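Local coordinates for protein poly-beta-1,6-N-acetyl-D-glucosamine N-deacetylase (Aggregatibacter actinomycetemcomitans, PDB 4U10) that probably hydrolyses carbon-nitrogen amide bonds, as a metal-binding deacetylase that removes N-acetyl groups from the polysaccharide poly-beta-1,6-N-acetyl-D-glucosamine, at residues A95-V100 and V139-H144; N147-V152 and W208-F213. One frame throughout, in Å; residues are numbered along the deposited sequence.

Contact 1 (A95-V100 and V139-H144); sequences AVFAPV and VEIASH. With ZN (zinc ion), chain C.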
loop_
_atom_site.group_PDB
_atom_site.type_symbol
_atom_site.label_atom_id
_atom_site.label_comp_id
_atom_site.label_asym_id
_atom_site.label_seq_id
_atom_site.Cartn_x
_atom_site.Cartn_y
_atom_site.Cartn_z
ATOM N N ALA A 95 2.028 10.965 -3.576
ATOM C CA ALA A 95 1.871 9.516 -3.498
ATOM C C ALA A 95 1.134 9.133 -2.193
ATOM O O ALA A 95 1.033 9.923 -1.273
ATOM C CB ALA A 95 3.239 8.890 -3.521
ATOM N N VAL A 96 0.629 7.906 -2.186
ATOM C CA VAL A 96 0.078 7.218 -1.064
ATOM C C VAL A 96 1.119 6.202 -0.576
ATOM O O VAL A 96 1.700 5.484 -1.378
ATOM C CB VAL A 96 -1.212 6.491 -1.466
ATOM C CG1 VAL A 96 -1.698 5.638 -0.311
ATOM C CG2 VAL A 96 -2.275 7.490 -1.864
ATOM N N PHE A 97 1.354 6.161 0.720
ATOM C CA PHE A 97 2.319 5.233 1.327
ATOM C C PHE A 97 1.523 4.409 2.364
ATOM O O PHE A 97 0.800 4.991 3.192
ATOM C CB PHE A 97 3.392 6.051 2.022
ATOM C CG PHE A 97 4.450 5.255 2.762
ATOM C CD1 PHE A 97 5.075 4.171 2.186
ATOM C CD2 PHE A 97 4.898 5.676 4.029
ATOM C CE1 PHE A 97 6.083 3.503 2.885
ATOM C CE2 PHE A 97 5.959 5.025 4.688
ATOM C CZ PHE A 97 6.497 3.924 4.124
ATOM N N ALA A 98 1.675 3.078 2.330
ATOM C CA ALA A 98 0.969 2.181 3.209
ATOM C C ALA A 98 1.893 1.266 4.039
ATOM O O ALA A 98 2.146 0.073 3.727
ATOM C CB ALA A 98 -0.046 1.392 2.423
ATOM N N PRO A 99 2.410 1.845 5.139
ATOM C CA PRO A 99 3.240 1.026 6.004
ATOM C C PRO A 99 2.439 0.075 6.920
ATOM O O PRO A 99 1.375 0.413 7.424
ATOM C CB PRO A 99 4.004 2.098 6.802
ATOM C CG PRO A 99 2.899 3.155 7.033
ATOM C CD PRO A 99 2.209 3.199 5.673
ATOM N N VAL A 100 2.949 -1.139 7.147
ATOM C CA VAL A 100 2.369 -1.971 8.127
ATOM C C VAL A 100 2.634 -1.372 9.506
ATOM O O VAL A 100 3.772 -1.253 9.914
ATOM C CB VAL A 100 2.944 -3.373 8.044
ATOM C CG1 VAL A 100 2.308 -4.242 9.134
ATOM C CG2 VAL A 100 2.704 -3.988 6.647
ATOM N N VAL A 139 2.827 13.083 0.554
ATOM C CA VAL A 139 2.596 11.687 0.886
ATOM C C VAL A 139 1.410 11.550 1.848
ATOM O O VAL A 139 1.436 12.073 2.972
ATOM C CB VAL A 139 3.845 11.066 1.513
ATOM C CG1 VAL A 139 3.634 9.547 1.790
ATOM C CG2 VAL A 139 5.101 11.356 0.668
ATOM N N GLU A 140 0.390 10.833 1.392
ATOM C CA GLU A 140 -0.770 10.446 2.165
ATOM C C GLU A 140 -0.451 9.090 2.847
ATOM O O GLU A 140 0.022 8.160 2.167
ATOM C CB GLU A 140 -1.931 10.249 1.192
ATOM C CG GLU A 140 -3.188 9.548 1.733
ATOM C CD GLU A 140 -4.264 10.523 2.124
ATOM O OE1 GLU A 140 -4.250 11.631 1.600
ATOM O OE2 GLU A 140 -5.105 10.188 2.934
ATOM N N ILE A 141 -0.642 9.018 4.172
ATOM C CA ILE A 141 -0.506 7.754 4.937
ATOM C C ILE A 141 -1.775 6.884 4.967
ATOM O O ILE A 141 -2.777 7.256 5.498
ATOM C CB ILE A 141 0.009 7.990 6.355
ATOM C CG1 ILE A 141 1.153 8.972 6.332
ATOM C CG2 ILE A 141 0.523 6.671 6.936
ATOM C CD1 ILE A 141 2.294 8.604 5.361
ATOM N N ALA A 142 -1.704 5.720 4.340
ATOM C CA ALA A 142 -2.770 4.743 4.379
ATOM C C ALA A 142 -2.408 3.589 5.272
ATOM O O ALA A 142 -1.239 3.340 5.560
ATOM C CB ALA A 142 -3.025 4.234 3.005
ATOM N N SER A 143 -3.413 2.828 5.661
ATOM C CA SER A 143 -3.167 1.587 6.381
ATOM C C SER A 143 -2.848 0.463 5.436
ATOM O O SER A 143 -3.354 0.421 4.270
ATOM C CB SER A 143 -4.417 1.216 7.168
ATOM O OG SER A 143 -4.264 0.030 7.884
ATOM N N HIS A 144 -2.094 -0.520 5.979
ATOM C CA HIS A 144 -1.787 -1.787 5.321
ATOM C C HIS A 144 -1.868 -2.874 6.399
ATOM O O HIS A 144 -1.150 -3.885 6.340
ATOM C CB HIS A 144 -0.375 -1.717 4.765
ATOM C CG HIS A 144 -0.052 -2.672 3.648
ATOM N ND1 HIS A 144 -0.923 -3.002 2.629
ATOM C CD2 HIS A 144 1.142 -3.199 3.296
ATOM C CE1 HIS A 144 -0.302 -3.753 1.750
ATOM N NE2 HIS A 144 0.961 -3.868 2.124
HETATM ZN ZN ZN C . 2.352 -5.269 1.418
HETATM O O HOH W 1 -0.963 0.098 8.645
HETATM O O HOH W 2 1.529 -5.721 -0.207
#

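Contact 2 (N147-V152 and W208-F213); sequences NLHHGV and WPYGQF. With ZN (zinc ion), chain C.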
loop_
_atom_site.group_PDB
_atom_site.type_symbol
_atom_site.label_atom_id
_atom_site.label_comp_id
_atom_site.label_asym_id
_atom_site.label_seq_id
_atom_site.Cartn_x
_atom_site.Cartn_y
_atom_site.Cartn_z
ATOM N N ASN A 147 -1.105 -5.821 11.992
ATOM C CA ASN A 147 -0.302 -7.036 11.991
ATOM C C ASN A 147 -0.989 -8.202 11.238
ATOM O O ASN A 147 -1.021 -9.331 11.701
ATOM C CB ASN A 147 0.027 -7.421 13.421
ATOM C CG ASN A 147 0.978 -8.586 13.497
ATOM O OD1 ASN A 147 1.736 -8.784 12.611
ATOM N ND2 ASN A 147 0.875 -9.375 14.506
ATOM N N LEU A 148 -1.548 -7.913 10.056
ATOM C CA LEU A 148 -2.145 -8.940 9.185
ATOM C C LEU A 148 -1.490 -9.022 7.785
ATOM O O LEU A 148 -2.121 -9.445 6.782
ATOM C CB LEU A 148 -3.671 -8.738 9.130
ATOM C CG LEU A 148 -4.476 -8.926 10.424
ATOM C CD1 LEU A 148 -5.904 -8.448 10.247
ATOM C CD2 LEU A 148 -4.427 -10.351 11.000
ATOM N N HIS A 149 -0.197 -8.688 7.737
ATOM C CA HIS A 149 0.577 -8.779 6.524
ATOM C C HIS A 149 1.402 -10.035 6.640
ATOM O O HIS A 149 2.637 -9.985 6.602
ATOM C CB HIS A 149 1.498 -7.607 6.420
ATOM C CG HIS A 149 1.968 -7.333 5.038
ATOM N ND1 HIS A 149 2.841 -8.144 4.360
ATOM C CD2 HIS A 149 1.655 -6.332 4.185
ATOM C CE1 HIS A 149 3.039 -7.673 3.152
ATOM N NE2 HIS A 149 2.373 -6.539 3.040
ATOM N N HIS A 150 0.719 -11.136 6.934
ATOM C CA HIS A 150 1.365 -12.475 7.115
ATOM C C HIS A 150 0.318 -13.520 6.778
ATOM O O HIS A 150 -0.858 -13.170 6.561
ATOM C CB HIS A 150 1.909 -12.685 8.532
ATOM C CG HIS A 150 0.854 -12.623 9.613
ATOM N ND1 HIS A 150 0.050 -13.688 9.943
ATOM C CD2 HIS A 150 0.438 -11.599 10.390
ATOM C CE1 HIS A 150 -0.772 -13.343 10.915
ATOM N NE2 HIS A 150 -0.541 -12.085 11.218
ATOM N N GLY A 151 0.731 -14.781 6.690
ATOM C CA GLY A 151 -0.189 -15.895 6.609
ATOM C C GLY A 151 -0.725 -16.427 7.924
ATOM O O GLY A 151 -0.155 -16.210 8.999
ATOM N N VAL A 152 -1.852 -17.114 7.819
ATOM C CA VAL A 152 -2.352 -17.999 8.877
ATOM C C VAL A 152 -2.540 -19.403 8.310
ATOM O O VAL A 152 -2.838 -19.600 7.103
ATOM C CB VAL A 152 -3.699 -17.536 9.400
ATOM C CG1 VAL A 152 -3.580 -16.165 10.045
ATOM C CG2 VAL A 152 -4.722 -17.537 8.272
ATOM N N TRP A 208 -4.745 -3.465 0.706
ATOM C CA TRP A 208 -4.784 -4.894 1.104
ATOM C C TRP A 208 -3.428 -5.498 0.878
ATOM O O TRP A 208 -2.848 -5.315 -0.226
ATOM C CB TRP A 208 -5.800 -5.642 0.242
ATOM C CG TRP A 208 -7.186 -5.078 0.332
ATOM C CD1 TRP A 208 -7.933 -4.596 -0.695
ATOM C CD2 TRP A 208 -8.004 -4.982 1.512
ATOM N NE1 TRP A 208 -9.141 -4.176 -0.215
ATOM C CE2 TRP A 208 -9.209 -4.390 1.129
ATOM C CE3 TRP A 208 -7.813 -5.295 2.871
ATOM C CZ2 TRP A 208 -10.214 -4.118 2.036
ATOM C CZ3 TRP A 208 -8.792 -5.032 3.733
ATOM C CH2 TRP A 208 -9.990 -4.452 3.328
ATOM N N PRO A 209 -2.880 -6.214 1.890
ATOM C CA PRO A 209 -1.691 -7.037 1.636
ATOM C C PRO A 209 -1.912 -7.983 0.474
ATOM O O PRO A 209 -2.942 -8.683 0.427
ATOM C CB PRO A 209 -1.583 -7.858 2.961
ATOM C CG PRO A 209 -1.989 -6.838 3.982
ATOM C CD PRO A 209 -3.257 -6.315 3.313
ATOM N N TYR A 210 -0.947 -8.011 -0.449
ATOM C CA TYR A 210 -0.928 -8.925 -1.592
ATOM C C TYR A 210 -2.122 -8.696 -2.491
ATOM O O TYR A 210 -2.445 -9.540 -3.288
ATOM C CB TYR A 210 -0.942 -10.387 -1.074
ATOM C CG TYR A 210 -0.057 -10.687 0.181
ATOM C CD1 TYR A 210 1.296 -10.592 0.148
ATOM C CD2 TYR A 210 -0.634 -11.086 1.384
ATOM C CE1 TYR A 210 2.072 -10.846 1.275
ATOM C CE2 TYR A 210 0.125 -11.380 2.510
ATOM C CZ TYR A 210 1.487 -11.261 2.444
ATOM O OH TYR A 210 2.244 -11.560 3.574
ATOM N N GLY A 211 -2.847 -7.587 -2.365
ATOM C CA GLY A 211 -3.984 -7.380 -3.271
ATOM C C GLY A 211 -5.256 -8.135 -2.849
ATOM O O GLY A 211 -6.254 -8.040 -3.526
ATOM N N GLN A 212 -5.223 -8.911 -1.743
ATOM C CA GLN A 212 -6.296 -9.822 -1.469
ATOM C C GLN A 212 -7.223 -9.313 -0.357
ATOM O O GLN A 212 -6.785 -8.948 0.731
ATOM C CB GLN A 212 -5.768 -11.212 -1.101
ATOM C CG GLN A 212 -4.902 -11.849 -2.211
ATOM C CD GLN A 212 -5.684 -11.983 -3.532
ATOM O OE1 GLN A 212 -5.145 -11.653 -4.634
ATOM N NE2 GLN A 212 -6.961 -12.384 -3.439
ATOM N N PHE A 213 -8.510 -9.471 -0.615
ATOM C CA PHE A 213 -9.560 -8.976 0.277
ATOM C C PHE A 213 -10.846 -9.753 0.078
ATOM O O PHE A 213 -10.931 -10.611 -0.779
ATOM C CB PHE A 213 -9.756 -7.474 0.017
ATOM C CG PHE A 213 -10.408 -7.138 -1.292
ATOM C CD1 PHE A 213 -9.678 -7.060 -2.460
ATOM C CD2 PHE A 213 -11.760 -6.846 -1.337
ATOM C CE1 PHE A 213 -10.310 -6.793 -3.658
ATOM C CE2 PHE A 213 -12.392 -6.557 -2.523
ATOM C CZ PHE A 213 -11.662 -6.529 -3.693
HETATM ZN ZN ZN C . 2.352 -5.269 1.418
HETATM O O HOH W 3 4.554 -10.821 4.265
HETATM O O HOH W 2 1.529 -5.721 -0.207
#

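Contact 1 (A95-V100 and V139-H144)
F97 lays its CB against CG1 of V139, 3.5 Å away, while its ring edge, at CD2, meets CD1 of I141 near the ring plane. With CG anti to the backbone N (chi1 177°), the ring rises from the sheet beside I141, and CD of P99 sits over one of its faces. V125, M133 and V130 complete this apolar layer between the sheet and helix 127-135. On the other face of the sheet V96 turns CG1 onto CB of A142, 3.8 Å away, and A142 and A98, with only a methyl each, fit under strand 205-207. E140 lies alongside V96 and bends at chi2, taking its carboxylate away to a salt bridge with R204.

The backbones run parallel. F97 uses both its N and its O toward the same neighbour, on either side of its partner I141: N donates to O of E140 (2.8 Å), almost straight down the carbonyl, and O accepts a bond from N of A142. A third bond joins N of E140 to O of A95. Past I141, where strand 139-141 ends, a water bridges the chains, donating to O of P99 and accepting from N of H144. CB of H144 packs 3.3 Å from O of A98, and CG2 of V100 touches CD2 of the same histidine. NE2 of H144 binds the zinc ion at 2.1 Å while ND1 bonds to O of V207, a second-shell bond that should help set the ring's rotation. Metal ligands carried at the C-terminal ends of parallel strands are characteristic of the polysaccharide deacetylase (NodB) fold, whose Asp-His-His site is completed here by D75 and H149.

Contact 2 (N147-V152 and W208-F213)
H149 presents one face of its imidazole to P209, whose CB lies 4.1 Å from the ring centroid and 25° off the normal, a CH-pi contact set toward the rim. CG of the same proline reaches CD2 of H149 at 3.7 Å and also approaches O of L148. A compact, rigid pyrrolidine suits this place, packing against the ring without competing for its nitrogens. The Y210 ring meets H149 obliquely, the planes at 57° and the centroids 4.9 Å apart, with CE1 of the tyrosine near CE1 of the histidine. With CG of H149 anti to its backbone N (chi1 -159°), NE2 reaches the zinc ion at 2.1 Å, as the second histidine of the Asp-His-His site of the polysaccharide deacetylase family, beside H144 and D75. ND1, the other ring nitrogen, donates in the ring plane to a water whose O also lies 2.5 Å from OH of Y210, hydrogen-bonded to it, so the tyrosine probably helps orient the metal ligand through solvent. The metal-bound water accepts a weak bond from N of Y210. Next to H149, ND1 of H150 donates to O of G151 (2.7 Å) from above the carbonyl plane, tying its ring back onto its own chain.

Contact 1 closes before contact 2 opens along the chain, and their centres lie about 15 Å apart within the polysaccharide deacetylase domain, the part of the longer protein present in this chain. Contact 1 belongs to the central sheet, joining strand 95-99, which also pairs with strand 68-75, to strand 139-141. Contact 2 lies farther out, where the turn leading to strand 151-153 meets the loop between strand 205-207 and helix 215-222. They converge on one zinc ion and its water: NE2 of H144 and NE2 of H149 are 3.2 Å apart, V100 touches H149, and the W208-P209 backbone packs on H144. The C-terminal ends of the core strands and the loops beyond them build the metal site together.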